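Local atomic coordinates of blood group a-and b-cleaving endo-beta-galactosidase (PDB entry 2YGL), a protein that carries tandem family 51 carbohydrate-binding modules of a pneumococcal family 98 glycoside hydrolase that cleaves blood group A and B antigens, and probably binds such glycans on the enzyme's behalf. Residues H42-S46 with Y56-I61; S252-S258 with T325-K331; V296-S300 with F315-V319. Residues are numbered along the deposited sequence.

Contact 1. Residues H42-S46 with Y56-I61; sequences HTKIS and YFDKGI
The segment 42-46 runs into the first strand of a β-hairpin, and 56-61 leaves its second strand, then turns at Asp-58 (φ/ψ -70/-35) to enter the next strand at Gly-60. Ser-46 and Tyr-56 form an antiparallel non-hydrogen-bonded pair, CA to CA 4.3 Å.

Backbone hydrogen bonding is sparse. Phe-57 N donates to Ile-45 O at 2.8 Å, and Tyr-56 CA lies 3.5 Å from the same Ile-45 O in a CA-H...O contact. A water stands between the backbones, accepting from Ile-45 N (2.8 Å) and donating to Phe-57 O (2.6 Å).

The charged contact is a salt bridge, Lys-44 NZ to Asp-58 OD1 at 2.9 Å; Lys-44 keeps chi1 m, with chi2 and chi3 t, so its chain reaches across the exposed edge, and a final turn at chi4 (m) brings NZ to Asp-58.

Aromatic and apolar contacts take both faces. Ser-46 CB sits over the Tyr-56 ring (chi1 m), 4.0 Å from its centroid, a CH-π contact; a second water links Ser-46 OG (2.7 Å) and Tyr-56 OH (3.1 Å). On the other face Ile-45 CG2 meets Phe-57 CD1 at 4.3 Å, and both side chains rest on Ala-164 of strand 160-171. Ile-45 CD1 lies 3.7 Å from Gly-60 C; any β-carbon on Gly-60 would clash with that methyl.

The chemistry implies a hairpin end pinned to the module's sheet by its apolar face, with waters completing the polar groups the strands leave apart, and the Lys-44/Asp-58 ion pair at the exposed rim.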
# COMPACT_ATOMS: atom_id res chain seq x y z
N HIS A 42 -26.73 25.53 7.86
CA HIS A 42 -26.48 24.08 7.95
C HIS A 42 -26.69 23.35 6.62
O HIS A 42 -26.48 22.14 6.53
CB HIS A 42 -27.37 23.47 9.05
CG HIS A 42 -27.04 23.96 10.43
ND1 HIS A 42 -27.54 23.35 11.56
CD2 HIS A 42 -26.26 24.98 10.87
CE1 HIS A 42 -27.09 23.98 12.64
NE2 HIS A 42 -26.31 24.97 12.24
N THR A 43 -27.11 24.10 5.60
CA THR A 43 -27.37 23.58 4.26
C THR A 43 -26.24 22.69 3.73
O THR A 43 -25.06 23.06 3.78
CB THR A 43 -27.63 24.73 3.27
OG1 THR A 43 -28.64 25.59 3.82
CG2 THR A 43 -28.08 24.22 1.91
N LYS A 44 -26.61 21.51 3.24
CA LYS A 44 -25.66 20.55 2.68
C LYS A 44 -25.39 20.85 1.20
O LYS A 44 -26.22 21.45 0.52
CB LYS A 44 -26.18 19.12 2.81
CG LYS A 44 -26.28 18.59 4.24
CD LYS A 44 -26.83 17.17 4.25
CE LYS A 44 -27.05 16.65 5.67
NZ LYS A 44 -25.77 16.34 6.36
N ILE A 45 -24.22 20.42 0.73
CA ILE A 45 -23.87 20.45 -0.69
C ILE A 45 -24.88 19.62 -1.47
O ILE A 45 -25.18 18.48 -1.11
CB ILE A 45 -22.44 19.92 -0.93
CG1 ILE A 45 -21.40 20.91 -0.38
CG2 ILE A 45 -22.19 19.64 -2.42
CD1 ILE A 45 -20.02 20.32 -0.18
N SER A 46 -25.43 20.20 -2.54
CA SER A 46 -26.36 19.47 -3.40
C SER A 46 -26.17 19.79 -4.88
O SER A 46 -25.86 20.92 -5.25
CB SER A 46 -27.82 19.69 -2.98
OG SER A 46 -28.20 21.04 -3.11
N TYR A 56 -28.20 15.26 -2.33
CA TYR A 56 -27.48 15.91 -1.23
C TYR A 56 -26.26 15.10 -0.81
O TYR A 56 -26.23 13.88 -0.93
CB TYR A 56 -28.42 16.14 -0.04
CG TYR A 56 -29.51 17.15 -0.31
CD1 TYR A 56 -30.72 16.76 -0.88
CD2 TYR A 56 -29.32 18.50 -0.02
CE1 TYR A 56 -31.73 17.69 -1.15
CE2 TYR A 56 -30.32 19.44 -0.29
CZ TYR A 56 -31.51 19.03 -0.85
OH TYR A 56 -32.49 19.95 -1.11
N PHE A 57 -25.23 15.80 -0.34
CA PHE A 57 -23.95 15.19 0.01
C PHE A 57 -23.52 15.63 1.40
O PHE A 57 -23.51 16.83 1.70
CB PHE A 57 -22.87 15.59 -1.00
CG PHE A 57 -23.11 15.11 -2.40
CD1 PHE A 57 -23.95 15.81 -3.27
CD2 PHE A 57 -22.46 13.97 -2.87
CE1 PHE A 57 -24.15 15.36 -4.58
CE2 PHE A 57 -22.66 13.52 -4.18
CZ PHE A 57 -23.51 14.22 -5.03
N ASP A 58 -23.15 14.67 2.25
CA ASP A 58 -22.61 14.96 3.58
C ASP A 58 -21.21 15.57 3.51
O ASP A 58 -20.85 16.42 4.33
CB ASP A 58 -22.55 13.70 4.44
CG ASP A 58 -23.93 13.21 4.88
OD1 ASP A 58 -24.89 14.01 4.92
OD2 ASP A 58 -24.05 12.01 5.20
N LYS A 59 -20.41 15.13 2.53
CA LYS A 59 -19.00 15.51 2.43
C LYS A 59 -18.68 16.25 1.13
O LYS A 59 -19.31 16.01 0.10
CB LYS A 59 -18.10 14.28 2.56
CG LYS A 59 -18.37 13.38 3.78
CD LYS A 59 -18.05 14.06 5.11
CE LYS A 59 -16.55 14.17 5.34
NZ LYS A 59 -16.24 15.00 6.54
N GLY A 60 -17.70 17.14 1.19
CA GLY A 60 -17.23 17.85 0.01
C GLY A 60 -16.52 19.16 0.29
O GLY A 60 -16.33 19.54 1.45
N ILE A 61 -16.14 19.84 -0.79
CA ILE A 61 -15.48 21.14 -0.73
C ILE A 61 -16.30 22.15 -1.52
O ILE A 61 -16.66 21.91 -2.67
CB ILE A 61 -14.02 21.07 -1.29
CG1 ILE A 61 -13.16 20.06 -0.51
CG2 ILE A 61 -13.38 22.44 -1.32
CD1 ILE A 61 -12.93 20.39 0.97
O HOH W 1 -22.39 19.09 2.46
O HOH W 2 -30.85 21.71 -3.06

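Contact 2. Residues S252-S258 with T325-K331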
# COMPACT_ATOMS: atom_id res chain seq x y z
N SER A 252 14.41 -29.88 2.37
CA SER A 252 13.13 -29.28 1.99
C SER A 252 12.09 -29.35 3.09
O SER A 252 11.94 -30.38 3.75
CB SER A 252 12.60 -29.94 0.71
OG SER A 252 11.42 -29.30 0.26
N ILE A 253 11.38 -28.25 3.29
CA ILE A 253 10.21 -28.21 4.17
C ILE A 253 8.99 -28.02 3.26
O ILE A 253 8.94 -27.07 2.47
CB ILE A 253 10.28 -27.08 5.22
CG1 ILE A 253 11.66 -27.04 5.90
CG2 ILE A 253 9.17 -27.24 6.26
CD1 ILE A 253 11.97 -25.74 6.62
N LYS A 254 8.03 -28.94 3.37
CA LYS A 254 6.88 -28.97 2.48
C LYS A 254 5.57 -28.69 3.21
O LYS A 254 5.29 -29.28 4.25
CB LYS A 254 6.80 -30.31 1.75
CG LYS A 254 5.64 -30.44 0.76
CD LYS A 254 5.88 -31.55 -0.26
CE LYS A 254 5.39 -32.90 0.23
NZ LYS A 254 5.53 -33.93 -0.83
N TYR A 255 4.77 -27.78 2.64
CA TYR A 255 3.45 -27.46 3.17
C TYR A 255 2.36 -27.75 2.16
O TYR A 255 2.49 -27.43 0.98
CB TYR A 255 3.39 -26.00 3.62
CG TYR A 255 4.29 -25.69 4.78
CD1 TYR A 255 3.86 -25.87 6.10
CD2 TYR A 255 5.59 -25.22 4.58
CE1 TYR A 255 4.69 -25.59 7.18
CE2 TYR A 255 6.43 -24.94 5.64
CZ TYR A 255 5.98 -25.12 6.94
OH TYR A 255 6.82 -24.84 7.99
N ASP A 256 1.28 -28.37 2.63
CA ASP A 256 0.08 -28.55 1.84
C ASP A 256 -0.83 -27.35 2.08
O ASP A 256 -1.42 -27.21 3.15
CB ASP A 256 -0.63 -29.86 2.23
CG ASP A 256 -1.92 -30.10 1.46
OD1 ASP A 256 -2.21 -29.38 0.48
OD2 ASP A 256 -2.66 -31.02 1.84
N VAL A 257 -0.90 -26.47 1.08
CA VAL A 257 -1.71 -25.25 1.18
C VAL A 257 -2.99 -25.32 0.33
O VAL A 257 -3.62 -24.29 0.06
CB VAL A 257 -0.89 -23.97 0.83
CG1 VAL A 257 0.21 -23.74 1.86
CG2 VAL A 257 -0.30 -24.04 -0.59
N SER A 258 -3.37 -26.53 -0.06
CA SER A 258 -4.55 -26.76 -0.90
C SER A 258 -5.85 -26.28 -0.24
O SER A 258 -6.79 -25.88 -0.92
CB SER A 258 -4.67 -28.24 -1.26
OG SER A 258 -4.86 -29.03 -0.10
N THR A 325 -2.51 -22.69 -5.73
CA THR A 325 -1.31 -23.46 -5.37
C THR A 325 -1.67 -24.57 -4.37
O THR A 325 -2.37 -24.33 -3.39
CB THR A 325 -0.19 -22.56 -4.79
OG1 THR A 325 0.27 -21.65 -5.80
CG2 THR A 325 1.00 -23.38 -4.31
N GLN A 326 -1.19 -25.78 -4.65
CA GLN A 326 -1.47 -26.95 -3.82
C GLN A 326 -0.36 -27.20 -2.80
O GLN A 326 -0.62 -27.57 -1.65
CB GLN A 326 -1.66 -28.21 -4.68
CG GLN A 326 -2.77 -28.09 -5.73
CD GLN A 326 -4.12 -27.75 -5.13
OE1 GLN A 326 -4.59 -26.62 -5.24
NE2 GLN A 326 -4.73 -28.71 -4.46
N THR A 327 0.88 -27.00 -3.24
CA THR A 327 2.07 -27.35 -2.47
C THR A 327 3.10 -26.23 -2.50
O THR A 327 3.40 -25.68 -3.57
CB THR A 327 2.70 -28.66 -3.02
OG1 THR A 327 1.73 -29.72 -2.95
CG2 THR A 327 3.93 -29.06 -2.22
N ILE A 328 3.62 -25.88 -1.33
CA ILE A 328 4.75 -24.96 -1.23
C ILE A 328 5.93 -25.68 -0.58
O ILE A 328 5.78 -26.27 0.49
CB ILE A 328 4.39 -23.65 -0.47
CG1 ILE A 328 3.38 -22.82 -1.28
CG2 ILE A 328 5.65 -22.82 -0.17
CD1 ILE A 328 2.74 -21.68 -0.51
N GLU A 329 7.08 -25.63 -1.24
CA GLU A 329 8.32 -26.19 -0.71
C GLU A 329 9.38 -25.11 -0.51
O GLU A 329 9.55 -24.23 -1.36
CB GLU A 329 8.86 -27.28 -1.64
CG GLU A 329 8.07 -28.58 -1.62
CD GLU A 329 8.40 -29.49 -2.79
OE1 GLU A 329 8.24 -29.06 -3.95
OE2 GLU A 329 8.81 -30.64 -2.54
N LEU A 330 10.08 -25.20 0.61
CA LEU A 330 11.17 -24.28 0.94
C LEU A 330 12.48 -25.06 0.92
O LEU A 330 12.71 -25.92 1.77
CB LEU A 330 10.94 -23.64 2.31
CG LEU A 330 9.56 -23.01 2.56
CD1 LEU A 330 9.46 -22.53 3.99
CD2 LEU A 330 9.26 -21.87 1.58
N LYS A 331 13.32 -24.77 -0.07
CA LYS A 331 14.50 -25.60 -0.36
C LYS A 331 15.81 -24.90 -0.05
O LYS A 331 16.06 -23.78 -0.52
CB LYS A 331 14.47 -26.09 -1.81
CG LYS A 331 13.21 -26.87 -2.19
CD LYS A 331 13.36 -27.53 -3.54
CE LYS A 331 12.11 -28.33 -3.89
NZ LYS A 331 12.24 -28.99 -5.22
O HOH W 3 9.76 -31.39 -0.23
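Two neighbouring strands of the five-stranded antiparallel sheet in the second NPCBM/NEW2 module, a β-sandwich carbohydrate-binding fold, pair here, their axes 4.6 Å apart at 165°. Ile-253 with Leu-330 and Tyr-255 with Ile-328 are hydrogen-bonded pairs: Ile-253 N to Leu-330 O 3.1 Å, Leu-330 N to Ile-253 O 2.9 Å, Tyr-255 N to Ile-328 O 2.8 Å and Ile-328 N to Tyr-255 O 3.0 Å. These four apolar or aromatic residues share the buried face, where Tyr-255 CE2 meets Leu-330 CD1 at 4.2 Å and Phe-350 of strand 343-352 covers Ile-328. The other face carries Ser-252, Lys-254, Thr-327 and Glu-329, residues suited to partial exposure; a water joins Ser-252 OG to Glu-329 OE2. Past the strand, Val-257 N still donates to Gln-326 O (3.0 Å), while Val-257 CG2 packs 3.8 Å from Ile-328 CD1. Asp-256 ends the strand with an Asx turn: its OD1 accepts from Ser-258 N at 3.1 Å and from Ser-258 OG at 2.7 Å.

Contact 3. Residues V296-S300 with F315-V319; sequences VIYSS and FLVDV
Strands 296-299 and 315-319 run nearly antiparallel, at 158°, but 8.1 Å apart at their closest, too far for backbone pairing; side chains make most of the contact, and no hydrogen bond crosses. Both are largely extended, except at Ile-297 (φ/ψ -109/-13), where a classic β bulge sets Ile-297 and Tyr-298 together opposite Val-290, with both CA-to-CB bonds toward the other strand.

With chi1 t and chi2 88° the Tyr-298 ring reaches along the facing strand: Val-317 CG2 lies over one face, 4.0 Å from the centroid in a CH-π contact, while Tyr-298 OH comes 3.2 Å from Phe-315 CE2. Val-317 takes chi1 t, Phe-315 chi1 p and chi2 -90°; Phe-315 CZ lies 3.6 Å from Ser-300 CB. Small Ser-300 leaves room for that ring, and its OG, at chi1 p, is hydrogen-bonded to Phe-288 N. At the other end Val-319, chi1 p, sets CG2 3.4 Å from Ile-297 O and 4.1 Å from Ile-297 CD1 (chi1 p, chi2 t).

The CA-to-CB bonds of Phe-315, Val-317 and Val-319 point toward 296-300, putting apolar side chains where the sheets meet. Such face-to-face packing of an edge strand on the opposite sheet is typical of a β-sandwich.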
# COMPACT_ATOMS: atom_id res chain seq x y z
N VAL A 296 9.86 -23.21 -9.31
CA VAL A 296 10.61 -22.21 -8.55
C VAL A 296 10.02 -20.83 -8.80
O VAL A 296 9.99 -20.35 -9.93
CB VAL A 296 12.13 -22.24 -8.91
CG1 VAL A 296 12.87 -21.11 -8.22
CG2 VAL A 296 12.75 -23.58 -8.55
N ILE A 297 9.51 -20.21 -7.73
CA ILE A 297 8.93 -18.87 -7.82
C ILE A 297 9.82 -17.82 -7.13
O ILE A 297 9.60 -16.62 -7.29
CB ILE A 297 7.47 -18.81 -7.28
CG1 ILE A 297 7.41 -19.26 -5.82
CG2 ILE A 297 6.54 -19.62 -8.19
CD1 ILE A 297 6.12 -18.89 -5.10
N TYR A 298 10.79 -18.30 -6.36
CA TYR A 298 11.87 -17.47 -5.84
C TYR A 298 13.19 -18.24 -5.79
O TYR A 298 13.22 -19.40 -5.36
CB TYR A 298 11.57 -16.91 -4.44
CG TYR A 298 12.77 -16.17 -3.86
CD1 TYR A 298 12.95 -14.81 -4.11
CD2 TYR A 298 13.74 -16.84 -3.11
CE1 TYR A 298 14.05 -14.13 -3.62
CE2 TYR A 298 14.85 -16.17 -2.61
CZ TYR A 298 15.00 -14.81 -2.87
OH TYR A 298 16.09 -14.14 -2.37
N SER A 299 14.27 -17.59 -6.23
CA SER A 299 15.62 -18.12 -6.07
C SER A 299 16.57 -17.02 -5.61
O SER A 299 16.56 -15.91 -6.15
CB SER A 299 16.12 -18.74 -7.38
OG SER A 299 17.37 -19.38 -7.18
N SER A 300 17.39 -17.33 -4.62
CA SER A 300 18.33 -16.36 -4.05
C SER A 300 19.53 -16.07 -4.96
O SER A 300 20.25 -15.09 -4.74
CB SER A 300 18.81 -16.82 -2.67
OG SER A 300 19.56 -18.02 -2.76
N PHE A 315 18.62 -11.63 3.77
CA PHE A 315 17.82 -10.99 2.72
C PHE A 315 16.32 -11.21 2.91
O PHE A 315 15.90 -12.24 3.45
CB PHE A 315 18.27 -11.43 1.32
CG PHE A 315 18.34 -12.92 1.13
CD1 PHE A 315 19.52 -13.62 1.40
CD2 PHE A 315 17.24 -13.63 0.66
CE1 PHE A 315 19.59 -14.99 1.22
CE2 PHE A 315 17.31 -15.01 0.48
CZ PHE A 315 18.49 -15.70 0.76
N LEU A 316 15.52 -10.23 2.47
CA LEU A 316 14.07 -10.33 2.54
C LEU A 316 13.53 -11.11 1.35
O LEU A 316 13.78 -10.76 0.20
CB LEU A 316 13.42 -8.94 2.62
CG LEU A 316 11.88 -8.87 2.67
CD1 LEU A 316 11.29 -9.62 3.86
CD2 LEU A 316 11.41 -7.42 2.67
N VAL A 317 12.79 -12.17 1.65
CA VAL A 317 12.05 -12.91 0.63
C VAL A 317 10.58 -12.52 0.76
O VAL A 317 9.95 -12.74 1.80
CB VAL A 317 12.21 -14.44 0.77
CG1 VAL A 317 11.32 -15.17 -0.23
CG2 VAL A 317 13.66 -14.84 0.59
N ASP A 318 10.05 -11.92 -0.30
CA ASP A 318 8.66 -11.49 -0.34
C ASP A 318 8.11 -11.80 -1.72
O ASP A 318 8.33 -11.05 -2.67
CB ASP A 318 8.56 -9.99 -0.02
CG ASP A 318 7.12 -9.49 0.04
OD1 ASP A 318 6.18 -10.24 -0.33
OD2 ASP A 318 6.93 -8.33 0.45
N VAL A 319 7.39 -12.92 -1.83
CA VAL A 319 6.97 -13.44 -3.12
C VAL A 319 5.48 -13.79 -3.15
O VAL A 319 4.93 -14.31 -2.17
CB VAL A 319 7.86 -14.66 -3.56
CG1 VAL A 319 7.73 -15.83 -2.59
CG2 VAL A 319 7.56 -15.09 -5.00

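Overall arrangement
From the N terminus, the chain first closes contact 1, the hairpin 45-48/54-57 that leads straight into strand 60-64 of the first module's six-stranded sheet. Contacts 2 and 3 lie in the second module, in series with contact 1 and far from it, their centres about 54 and 50 Å from its own, on the opposite side of the chain's centre. There strand 251-256 opens contact 2; before strand 327-334 closes it, the chain forms contact 3, which is therefore nested. Contact 2 joins neighbours within the five-stranded sheet, whereas contact 3 ties that sheet's edge strand to strand 315-320 of the six-stranded one. Their centres lie about 14 Å apart.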